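Local coordinates for protein putative methylthioribose-1-phosphate isomerase (Pyrococcus horikoshii OT3, PDB 6A34) that probably catalyses the interconversion of methylthioribose-1-phosphate and methylthioribulose-1-phosphate in the methionine salvage pathway, at residues C167-L172 against L210-Y215. Sequence-based numbering, arbitrary orientation.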
ATOM      1  N   CYS A 167       4.332  -9.658   2.540  1.00 32.75           N
ATOM      2  CA  CYS A 167       5.273 -10.055   1.504  1.00 33.53           C
ATOM      3  C   CYS A 167       5.060 -11.521   1.125  1.00 32.97           C
ATOM      4  O   CYS A 167       3.930 -12.017   1.213  1.00 31.61           O
ATOM      5  CB  CYS A 167       6.727  -9.815   1.911  1.00 32.84           C
ATOM      6  SG  CYS A 167       7.784  -9.553   0.458  1.00 38.22           S
ATOM      7  N   ASN A 168       6.148 -12.169   0.663  1.00 35.14           N
ATOM      8  CA  ASN A 168       6.183 -13.606   0.332  1.00 36.82           C
ATOM      9  C   ASN A 168       7.372 -14.281   1.032  1.00 34.34           C
ATOM     10  O   ASN A 168       8.545 -14.040   0.677  1.00 27.41           O
ATOM     11  CB  ASN A 168       6.317 -13.914  -1.168  1.00 35.51           C
ATOM     12  CG  ASN A 168       6.275 -15.411  -1.428  1.00 37.27           C
ATOM     13  OD1 ASN A 168       7.269 -15.995  -1.862  1.00 33.27           O
ATOM     14  ND2 ASN A 168       5.143 -16.048  -1.138  1.00 35.21           N
ATOM     15  N   ALA A 169       7.017 -15.152   1.979  1.00 30.83           N
ATOM     16  CA  ALA A 169       7.926 -15.965   2.729  1.00 31.68           C
ATOM     17  C   ALA A 169       7.369 -17.386   2.733  1.00 31.70           C
ATOM     18  O   ALA A 169       7.493 -18.120   3.718  1.00 33.99           O
ATOM     19  CB  ALA A 169       8.098 -15.423   4.123  1.00 29.69           C
ATOM     20  N   GLY A 170       6.794 -17.746   1.578  1.00 30.76           N
ATOM     21  CA  GLY A 170       6.177 -19.042   1.304  1.00 28.60           C
ATOM     22  C   GLY A 170       7.127 -19.981   0.568  1.00 28.07           C
ATOM     23  O   GLY A 170       8.342 -19.764   0.531  1.00 25.28           O
ATOM     24  N   SER A 171       6.542 -21.013  -0.041  1.00 29.64           N
ATOM     25  CA  SER A 171       7.256 -22.056  -0.705  1.00 30.61           C
ATOM     26  C   SER A 171       8.077 -21.461  -1.843  1.00 33.18           C
ATOM     27  O   SER A 171       9.191 -21.822  -2.030  1.00 33.91           O
ATOM     28  CB  SER A 171       6.308 -23.095  -1.182  1.00 32.65           C
ATOM     29  OG  SER A 171       6.987 -24.249  -1.615  1.00 35.42           O
ATOM     30  N   LEU A 172       7.527 -20.460  -2.531  1.00 37.93           N
ATOM     31  CA  LEU A 172       8.223 -19.832  -3.660  1.00 36.90           C
ATOM     32  C   LEU A 172       9.494 -19.081  -3.225  1.00 34.93           C
ATOM     33  O   LEU A 172      10.363 -18.850  -4.053  1.00 33.78           O
ATOM     34  CB  LEU A 172       7.253 -18.877  -4.351  1.00 35.40           C
ATOM     35  CG  LEU A 172       6.004 -19.529  -4.931  1.00 36.76           C
ATOM     36  CD1 LEU A 172       5.042 -18.456  -5.407  1.00 37.00           C
ATOM     37  CD2 LEU A 172       6.363 -20.475  -6.067  1.00 37.31           C
ATOM     38  N   LEU A 210       2.365 -13.533  -5.482  1.00 34.00           N
ATOM     39  CA  LEU A 210       3.073 -14.751  -5.124  1.00 35.29           C
ATOM     40  C   LEU A 210       2.373 -15.425  -3.935  1.00 33.56           C
ATOM     41  O   LEU A 210       1.861 -16.542  -4.102  1.00 36.32           O
ATOM     42  CB  LEU A 210       4.540 -14.422  -4.843  1.00 33.29           C
ATOM     43  CG  LEU A 210       5.285 -13.840  -6.038  1.00 32.96           C
ATOM     44  CD1 LEU A 210       6.744 -13.601  -5.712  1.00 34.45           C
ATOM     45  CD2 LEU A 210       5.170 -14.744  -7.238  1.00 34.45           C
ATOM     46  N   SER A 211       2.277 -14.744  -2.781  1.00 31.01           N
ATOM     47  CA  SER A 211       1.687 -15.378  -1.613  1.00 29.57           C
ATOM     48  C   SER A 211       0.234 -15.785  -1.931  1.00 32.52           C
ATOM     49  O   SER A 211      -0.203 -16.918  -1.601  1.00 30.09           O
ATOM     50  CB  SER A 211       1.784 -14.502  -0.375  1.00 28.44           C
ATOM     51  OG  SER A 211       3.114 -14.441   0.126  1.00 27.34           O
ATOM     52  N   ALA A 212      -0.539 -14.872  -2.551  1.00 31.00           N
ATOM     53  CA  ALA A 212      -1.982 -15.120  -2.732  1.00 32.25           C
ATOM     54  C   ALA A 212      -2.163 -16.394  -3.603  1.00 34.59           C
ATOM     55  O   ALA A 212      -3.042 -17.228  -3.354  1.00 32.25           O
ATOM     56  CB  ALA A 212      -2.667 -13.892  -3.298  1.00 28.82           C
ATOM     57  N   TRP A 213      -1.274 -16.553  -4.588  1.00 31.05           N
ATOM     58  CA  TRP A 213      -1.269 -17.647  -5.500  1.00 33.50           C
ATOM     59  C   TRP A 213      -0.934 -18.969  -4.788  1.00 33.46           C
ATOM     60  O   TRP A 213      -1.739 -19.875  -4.817  1.00 34.98           O
ATOM     61  CB  TRP A 213      -0.313 -17.360  -6.657  1.00 35.69           C
ATOM     62  CG  TRP A 213      -0.351 -18.480  -7.634  1.00 35.00           C
ATOM     63  CD1 TRP A 213      -1.256 -18.643  -8.634  1.00 35.54           C
ATOM     64  CD2 TRP A 213       0.465 -19.662  -7.618  1.00 36.34           C
ATOM     65  NE1 TRP A 213      -1.043 -19.840  -9.253  1.00 37.55           N
ATOM     66  CE2 TRP A 213       0.012 -20.483  -8.671  1.00 37.01           C
ATOM     67  CE3 TRP A 213       1.535 -20.104  -6.832  1.00 39.12           C
ATOM     68  CZ2 TRP A 213       0.583 -21.726  -8.957  1.00 36.25           C
ATOM     69  CZ3 TRP A 213       2.118 -21.324  -7.129  1.00 41.12           C
ATOM     70  CH2 TRP A 213       1.641 -22.125  -8.171  1.00 37.57           C
ATOM     71  N   GLU A 214       0.229 -19.069  -4.136  1.00 32.23           N
ATOM     72  CA  GLU A 214       0.655 -20.362  -3.557  1.00 32.13           C
ATOM     73  C   GLU A 214      -0.264 -20.794  -2.411  1.00 34.72           C
ATOM     74  O   GLU A 214      -0.488 -21.980  -2.265  1.00 32.46           O
ATOM     75  CB  GLU A 214       2.117 -20.392  -3.108  1.00 30.23           C
ATOM     76  CG  GLU A 214       2.554 -19.303  -2.134  1.00 32.73           C
ATOM     77  CD  GLU A 214       3.867 -19.674  -1.457  1.00 31.82           C
ATOM     78  OE1 GLU A 214       3.850 -20.672  -0.712  1.00 32.50           O
ATOM     79  OE2 GLU A 214       4.931 -19.047  -1.754  1.00 31.99           O
ATOM     80  N   TYR A 215      -0.757 -19.854  -1.583  1.00 35.60           N
ATOM     81  CA  TYR A 215      -1.538 -20.270  -0.429  1.00 34.39           C
ATOM     82  C   TYR A 215      -2.922 -20.688  -0.914  1.00 34.47           C
ATOM     83  O   TYR A 215      -3.544 -21.619  -0.353  1.00 36.20           O
ATOM     84  CB  TYR A 215      -1.589 -19.196   0.664  1.00 34.07           C
ATOM     85  CG  TYR A 215      -0.260 -18.889   1.315  1.00 31.83           C
ATOM     86  CD1 TYR A 215       0.599 -19.907   1.706  1.00 33.96           C
ATOM     87  CD2 TYR A 215       0.164 -17.583   1.518  1.00 29.60           C
ATOM     88  CE1 TYR A 215       1.822 -19.642   2.299  1.00 32.27           C
ATOM     89  CE2 TYR A 215       1.383 -17.303   2.114  1.00 30.97           C
ATOM     90  CZ  TYR A 215       2.221 -18.334   2.508  1.00 31.94           C
ATOM     91  OH  TYR A 215       3.445 -18.082   3.071  1.00 30.80           O
TER
HETATM   92  O   HOH W   1       4.192 -15.543   2.588  1.00 23.59           O
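Ser211 OG is gripped from three sides. Ser211 OG donates to Cys167 O at 2.8 Å, in the carbonyl plane and on a lone pair. Ser211 OG accepts from Asn168 ND2 at 2.9 Å, in the amide plane, and from a water that also binds Ala169 N and meets Tyr215 OH. The second N-H of Asn168 ND2 runs almost straight (174°) to Glu214 OE2, from above the carboxylate plane, so both amide hydrogens are used and the rotation of the amide is fixed. The side chain reaches the helix because CG stands anti to the backbone N (chi1 -177°). Leu172 N binds Glu214 OE2 at 3.1 Å from the opposite face, while Ser171 N bonds Glu214 OE1 at 2.8 Å, on its syn lone pair. A glutamine in place of Glu214 would probably leave one of these loop N-H groups without its acceptor and Arg185 without its salt-bridge mate. Beside this, Leu172 CD1 packs 4.1 Å from Trp213 CE3. Asn168 OD1 bonds Arg57, a predicted substrate-binding residue, and Cys167 is the predicted transition-state stabiliser. The loop after strand 161-165 of the largely parallel, Rossmann-like sheet is thus tied to helix 206-217, with Arg185 reaching in from helix 180-189.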